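Local coordinates for protein benzoylformate Decarboxylase (Polynucleobacter necessarius, PDB 4K9Q) that binds thiamine diphosphate and a magnesium ion, and probably decarboxylates benzoylformate to benzaldehyde and carbon dioxide, at residues Y459-L462 / K463-E467; P378-Q381 / D382-I386. One frame throughout, in Å; residues are numbered along the deposited sequence.

Interaction 1. Residues Y459-L462 / K463-E467. With TPP (thiamine diphosphate), chain D.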
loop_
_atom_site.group_PDB
_atom_site.type_symbol
_atom_site.label_atom_id
_atom_site.label_comp_id
_atom_site.label_asym_id
_atom_site.label_seq_id
_atom_site.Cartn_x
_atom_site.Cartn_y
_atom_site.Cartn_z
ATOM N N TYR A 459 35.680 3.560 -1.861
ATOM C CA TYR A 459 34.670 3.141 -0.911
ATOM C C TYR A 459 35.310 2.028 -0.071
ATOM O O TYR A 459 35.112 0.839 -0.326
ATOM C CB TYR A 459 33.443 2.607 -1.655
ATOM C CG TYR A 459 32.556 3.630 -2.372
ATOM C CD1 TYR A 459 32.137 4.816 -1.754
ATOM C CD2 TYR A 459 32.086 3.368 -3.658
ATOM C CE1 TYR A 459 31.293 5.714 -2.416
ATOM C CE2 TYR A 459 31.249 4.253 -4.317
ATOM C CZ TYR A 459 30.852 5.424 -3.693
ATOM O OH TYR A 459 30.014 6.293 -4.370
ATOM N N GLY A 460 36.120 2.427 0.907
ATOM C CA GLY A 460 36.984 1.500 1.623
ATOM C C GLY A 460 36.273 0.321 2.251
ATOM O O GLY A 460 36.706 -0.831 2.107
ATOM N N ILE A 461 35.187 0.594 2.955
ATOM C CA ILE A 461 34.532 -0.477 3.682
ATOM C C ILE A 461 33.931 -1.504 2.726
ATOM O O ILE A 461 33.795 -2.671 3.085
ATOM C CB ILE A 461 33.492 0.036 4.685
ATOM C CG1 ILE A 461 33.139 -1.087 5.675
ATOM C CG2 ILE A 461 32.264 0.532 3.966
ATOM C CD1 ILE A 461 32.297 -0.661 6.847
ATOM N N LEU A 462 33.589 -1.091 1.507
ATOM C CA LEU A 462 33.100 -2.076 0.532
ATOM C C LEU A 462 34.203 -3.042 0.087
ATOM O O LEU A 462 33.924 -4.189 -0.270
ATOM C CB LEU A 462 32.457 -1.407 -0.682
ATOM C CG LEU A 462 31.227 -0.540 -0.403
ATOM C CD1 LEU A 462 30.606 -0.038 -1.696
ATOM C CD2 LEU A 462 30.203 -1.290 0.447
ATOM N N LYS A 463 35.451 -2.591 0.106
ATOM C CA LYS A 463 36.563 -3.496 -0.195
ATOM C C LYS A 463 36.808 -4.435 0.985
ATOM O O LYS A 463 37.205 -5.583 0.799
ATOM C CB LYS A 463 37.838 -2.715 -0.549
ATOM C CG LYS A 463 37.735 -1.930 -1.858
ATOM C CD LYS A 463 39.064 -1.297 -2.236
ATOM C CE LYS A 463 38.927 -0.468 -3.503
ATOM N NZ LYS A 463 40.229 0.158 -3.892
ATOM N N GLN A 464 36.570 -3.939 2.197
ATOM C CA GLN A 464 36.660 -4.771 3.391
ATOM C C GLN A 464 35.611 -5.872 3.296
ATOM O O GLN A 464 35.881 -7.034 3.593
ATOM C CB GLN A 464 36.436 -3.940 4.655
ATOM C CG GLN A 464 37.543 -2.917 4.938
ATOM C CD GLN A 464 37.301 -2.090 6.191
ATOM O OE1 GLN A 464 36.236 -1.488 6.371
ATOM N NE2 GLN A 464 38.297 -2.056 7.071
ATOM N N PHE A 465 34.405 -5.499 2.885
ATOM C CA PHE A 465 33.341 -6.478 2.693
ATOM C C PHE A 465 33.640 -7.465 1.573
ATOM O O PHE A 465 33.313 -8.646 1.681
ATOM C CB PHE A 465 32.024 -5.774 2.387
ATOM C CG PHE A 465 31.118 -5.669 3.555
ATOM C CD1 PHE A 465 30.303 -6.732 3.902
ATOM C CD2 PHE A 465 31.074 -4.515 4.315
ATOM C CE1 PHE A 465 29.442 -6.645 4.991
ATOM C CE2 PHE A 465 30.222 -4.419 5.410
ATOM C CZ PHE A 465 29.405 -5.488 5.744
ATOM N N ALA A 466 34.230 -6.982 0.486
ATOM C CA ALA A 466 34.536 -7.847 -0.646
ATOM C C ALA A 466 35.517 -8.936 -0.215
ATOM O O ALA A 466 35.486 -10.052 -0.737
ATOM C CB ALA A 466 35.115 -7.040 -1.801
ATOM N N GLU A 467 36.387 -8.595 0.735
ATOM C CA GLU A 467 37.385 -9.523 1.275
ATOM C C GLU A 467 36.730 -10.567 2.181
ATOM O O GLU A 467 36.844 -11.773 1.946
ATOM C CB GLU A 467 38.467 -8.740 2.037
ATOM C CG GLU A 467 39.427 -9.594 2.860
ATOM C CD GLU A 467 40.615 -10.088 2.057
ATOM O OE1 GLU A 467 40.708 -9.750 0.856
ATOM O OE2 GLU A 467 41.460 -10.812 2.631
HETATM N "N1'" TPP D . 24.285 4.279 -0.832
HETATM C "C2'" TPP D . 23.663 4.721 0.326
HETATM C CM2 TPP D . 22.639 5.815 0.268
HETATM N "N3'" TPP D . 23.959 4.151 1.550
HETATM C "C4'" TPP D . 24.886 3.141 1.627
HETATM N "N4'" TPP D . 25.155 2.586 2.807
HETATM C "C5'" TPP D . 25.544 2.715 0.473
HETATM C "C6'" TPP D . 25.233 3.271 -0.767
HETATM C "C7'" TPP D . 26.560 1.605 0.557
HETATM N N3 TPP D . 27.832 1.921 1.191
HETATM C C2 TPP D . 28.175 1.574 2.488
HETATM S S1 TPP D . 29.661 2.020 2.919
HETATM C C5 TPP D . 29.932 2.665 1.463
HETATM C C4 TPP D . 28.867 2.550 0.574
HETATM C CM4 TPP D . 28.843 3.062 -0.845
HETATM C C6 TPP D . 31.293 3.264 1.242
HETATM C C7 TPP D . 31.638 4.441 2.139
HETATM O O7 TPP D . 32.815 4.984 1.587
HETATM P PA TPP D . 33.584 6.212 2.284
HETATM O O1A TPP D . 32.571 7.214 2.758
HETATM O O2A TPP D . 34.552 6.828 1.325
HETATM O O3A TPP D . 34.224 5.571 3.612
HETATM P PB TPP D . 35.459 4.549 3.733
HETATM O O1B TPP D . 34.866 3.181 3.831
HETATM O O2B TPP D . 36.180 4.922 5.009
HETATM O O3B TPP D . 36.348 4.628 2.533
#
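Tyr459, the N-cap residue of helix 460-468, offers its carbonyl oxygen to Lys463 N in a weak bond of 3.5 Å. Its ring serves the cofactor: methyl CM4 of thiamine diphosphate sits over the centre of one face, a CH-pi contact, while O7 lies in the ring plane at the edge, and the hydroxyl bonds Asn23 of the second subunit. Gly460 follows, its N giving a hydrogen bond of 2.7 Å to O3B of the terminal phosphate. A beta carbon would collide with that oxygen, which is consistent with a glycine at this position. Its carbonyl receives Gln464 N at 3.1 Å in the carbonyl plane, the first regular turn of the helix. Ile461 N continues the phosphate grip, 2.8 Å from O1B. The Ile461 side chain splits its work: CG2 presses on the thiazolium sulfur S1, whereas CG1, anti to the backbone N (chi1 -164°), reaches forward along the helix to Gln464 OE1 and, at 4.2 Å, Phe465 CD2. Gln464 NE2 is hydrogen-bonded to Lys529 O. Ile461 O accepts Phe465 N at 2.9 Å and also lies at the edge of the phenyl ring. Leu462, a branched apolar residue suited to the thiazolium, sets CD1 3.7 Å from CM4, and its carbonyl receives Ala466 N. Lys463 NZ forms salt bridges with Asp478 and the magnesium ligand Glu458. Asn456 closes the GDG...N motif of thiamine diphosphate enzymes, whose GDG includes Asp429 and Gly430. Two backbone N-H groups at the helix start thus meet the anionic phosphate, where the helix dipole would probably add to its stabilisation.

Interaction 2. Residues P378-Q381 / D382-I386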
loop_
_atom_site.group_PDB
_atom_site.type_symbol
_atom_site.label_atom_id
_atom_site.label_comp_id
_atom_site.label_asym_id
_atom_site.label_seq_id
_atom_site.Cartn_x
_atom_site.Cartn_y
_atom_site.Cartn_z
ATOM N N PRO A 378 36.028 1.473 14.035
ATOM C CA PRO A 378 36.708 0.893 15.203
ATOM C C PRO A 378 37.833 1.793 15.725
ATOM O O PRO A 378 38.058 1.872 16.938
ATOM C CB PRO A 378 37.276 -0.434 14.664
ATOM C CG PRO A 378 36.431 -0.745 13.457
ATOM C CD PRO A 378 36.124 0.599 12.852
ATOM N N LEU A 379 38.531 2.478 14.825
ATOM C CA LEU A 379 39.593 3.381 15.242
ATOM C C LEU A 379 39.009 4.554 16.027
ATOM O O LEU A 379 39.555 4.969 17.046
ATOM C CB LEU A 379 40.385 3.880 14.027
ATOM C CG LEU A 379 40.806 2.782 13.050
ATOM C CD1 LEU A 379 41.618 3.364 11.900
ATOM C CD2 LEU A 379 41.589 1.697 13.769
ATOM N N MET A 380 37.888 5.087 15.550
ATOM C CA MET A 380 37.218 6.175 16.238
ATOM C C MET A 380 36.789 5.744 17.637
ATOM O O MET A 380 36.929 6.493 18.600
ATOM C CB MET A 380 35.997 6.636 15.437
ATOM C CG MET A 380 35.220 7.739 16.121
ATOM S SD MET A 380 33.581 8.002 15.399
ATOM C CE MET A 380 32.775 6.462 15.836
ATOM N N GLN A 381 36.264 4.529 17.745
ATOM C CA GLN A 381 35.838 3.994 19.027
ATOM C C GLN A 381 37.013 3.844 20.002
ATOM O O GLN A 381 36.839 3.971 21.207
ATOM C CB GLN A 381 35.101 2.675 18.818
ATOM C CG GLN A 381 33.759 2.897 18.135
ATOM C CD GLN A 381 33.100 1.619 17.667
ATOM O OE1 GLN A 381 33.746 0.584 17.526
ATOM N NE2 GLN A 381 31.799 1.692 17.409
ATOM N N ASP A 382 38.212 3.608 19.480
ATOM C CA ASP A 382 39.383 3.500 20.351
ATOM C C ASP A 382 39.820 4.868 20.860
ATOM O O ASP A 382 40.268 5.009 22.000
ATOM C CB ASP A 382 40.559 2.853 19.621
ATOM C CG ASP A 382 41.702 2.499 20.565
ATOM O OD1 ASP A 382 41.428 1.860 21.601
ATOM O OD2 ASP A 382 42.863 2.865 20.276
ATOM N N VAL A 383 39.690 5.876 20.003
ATOM C CA VAL A 383 40.288 7.176 20.260
ATOM C C VAL A 383 39.324 8.114 20.963
ATOM O O VAL A 383 39.650 8.697 21.994
ATOM C CB VAL A 383 40.778 7.832 18.946
ATOM C CG1 VAL A 383 41.241 9.264 19.189
ATOM C CG2 VAL A 383 41.902 6.996 18.307
ATOM N N PHE A 384 38.137 8.263 20.386
ATOM C CA PHE A 384 37.131 9.157 20.942
ATOM C C PHE A 384 36.224 8.383 21.887
ATOM O O PHE A 384 35.179 7.872 21.490
ATOM C CB PHE A 384 36.307 9.827 19.829
ATOM C CG PHE A 384 37.004 10.986 19.160
ATOM C CD1 PHE A 384 36.892 12.275 19.678
ATOM C CD2 PHE A 384 37.782 10.792 18.021
ATOM C CE1 PHE A 384 37.531 13.351 19.069
ATOM C CE2 PHE A 384 38.417 11.862 17.407
ATOM C CZ PHE A 384 38.300 13.143 17.933
ATOM N N ARG A 385 36.629 8.284 23.146
ATOM C CA ARG A 385 35.816 7.582 24.129
ATOM C C ARG A 385 34.836 8.568 24.755
ATOM O O ARG A 385 35.197 9.353 25.626
ATOM C CB ARG A 385 36.719 6.906 25.165
ATOM C CG ARG A 385 37.723 5.994 24.482
ATOM C CD ARG A 385 38.619 5.222 25.431
ATOM N NE ARG A 385 39.450 4.290 24.672
ATOM C CZ ARG A 385 40.092 3.251 25.196
ATOM N NH1 ARG A 385 40.008 3.009 26.499
ATOM N NH2 ARG A 385 40.813 2.444 24.417
ATOM N N ILE A 386 33.599 8.526 24.274
ATOM C CA ILE A 386 32.570 9.503 24.617
ATOM C C ILE A 386 32.107 9.304 26.052
ATOM O O ILE A 386 31.646 8.219 26.407
ATOM C CB ILE A 386 31.357 9.334 23.672
ATOM C CG1 ILE A 386 31.824 9.385 22.207
ATOM C CG2 ILE A 386 30.273 10.372 23.969
ATOM C CD1 ILE A 386 32.471 10.693 21.807
#
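Met380 O takes Phe384 N in its carbonyl plane at 2.8 Å, with an N-H...O angle of 152°, and so carries the helical pattern just past the end of helix 377-383. Two residues and one residue earlier, Pro378 O receives Asp382 N and Leu379 O receives Val383 N, both at 3.1 Å. Apolar contact is made by Met380 CG, which meets Phe384 CB at 4.4 Å. Separately, Val383 CG2, beside its own backbone N, is a methyl packed on a backbone carbonyl, 3.3 Å from Leu379 O. The helix belongs to the beta-alpha-beta unit between strands 368-372 and 392-393. Flexible Met380 and flat Phe384 are suited to packing on that sheet, Phe384 against Leu369 and Met380 against Phe392, while Leu379 and Val383 face helix 352-361. The charged pairing joins the last turn of the helix to the residues after it. Arg385, extended from CG to NE, turns side-on to Asp382: NE bonds the main-chain O at 2.9 Å, and NH2 forms a salt bridge with OD1, meeting it from above the carboxylate plane. A leucine in its place would probably leave Asp382 OD1 without its charged mate and the carbonyl of Asp382 without the NE bond. OD2 of Asp382 bonds His353 and Thr341 N.

How the interactions relate
From the N terminus, interaction 2 comes first, on the helix that follows strand 368-372, and interaction 1 comes later, after strand 449-455. They are in series and neither nests nor crosses; each spans neighbouring turns of one helix, so neither closes a long loop. Both helices belong to the C-terminal thiamine diphosphate domain and follow strands of its parallel sheet, with strand 423-428 lying between those two strands. The centres are 20 Å apart and the nearest atoms about 7 Å. Just ahead of helix 377-383, Pro374 touches Ile461 and Ser375 touches Gln464, while Lys529 meets both Leu379 and Gln464, linking the two neighbourhoods indirectly.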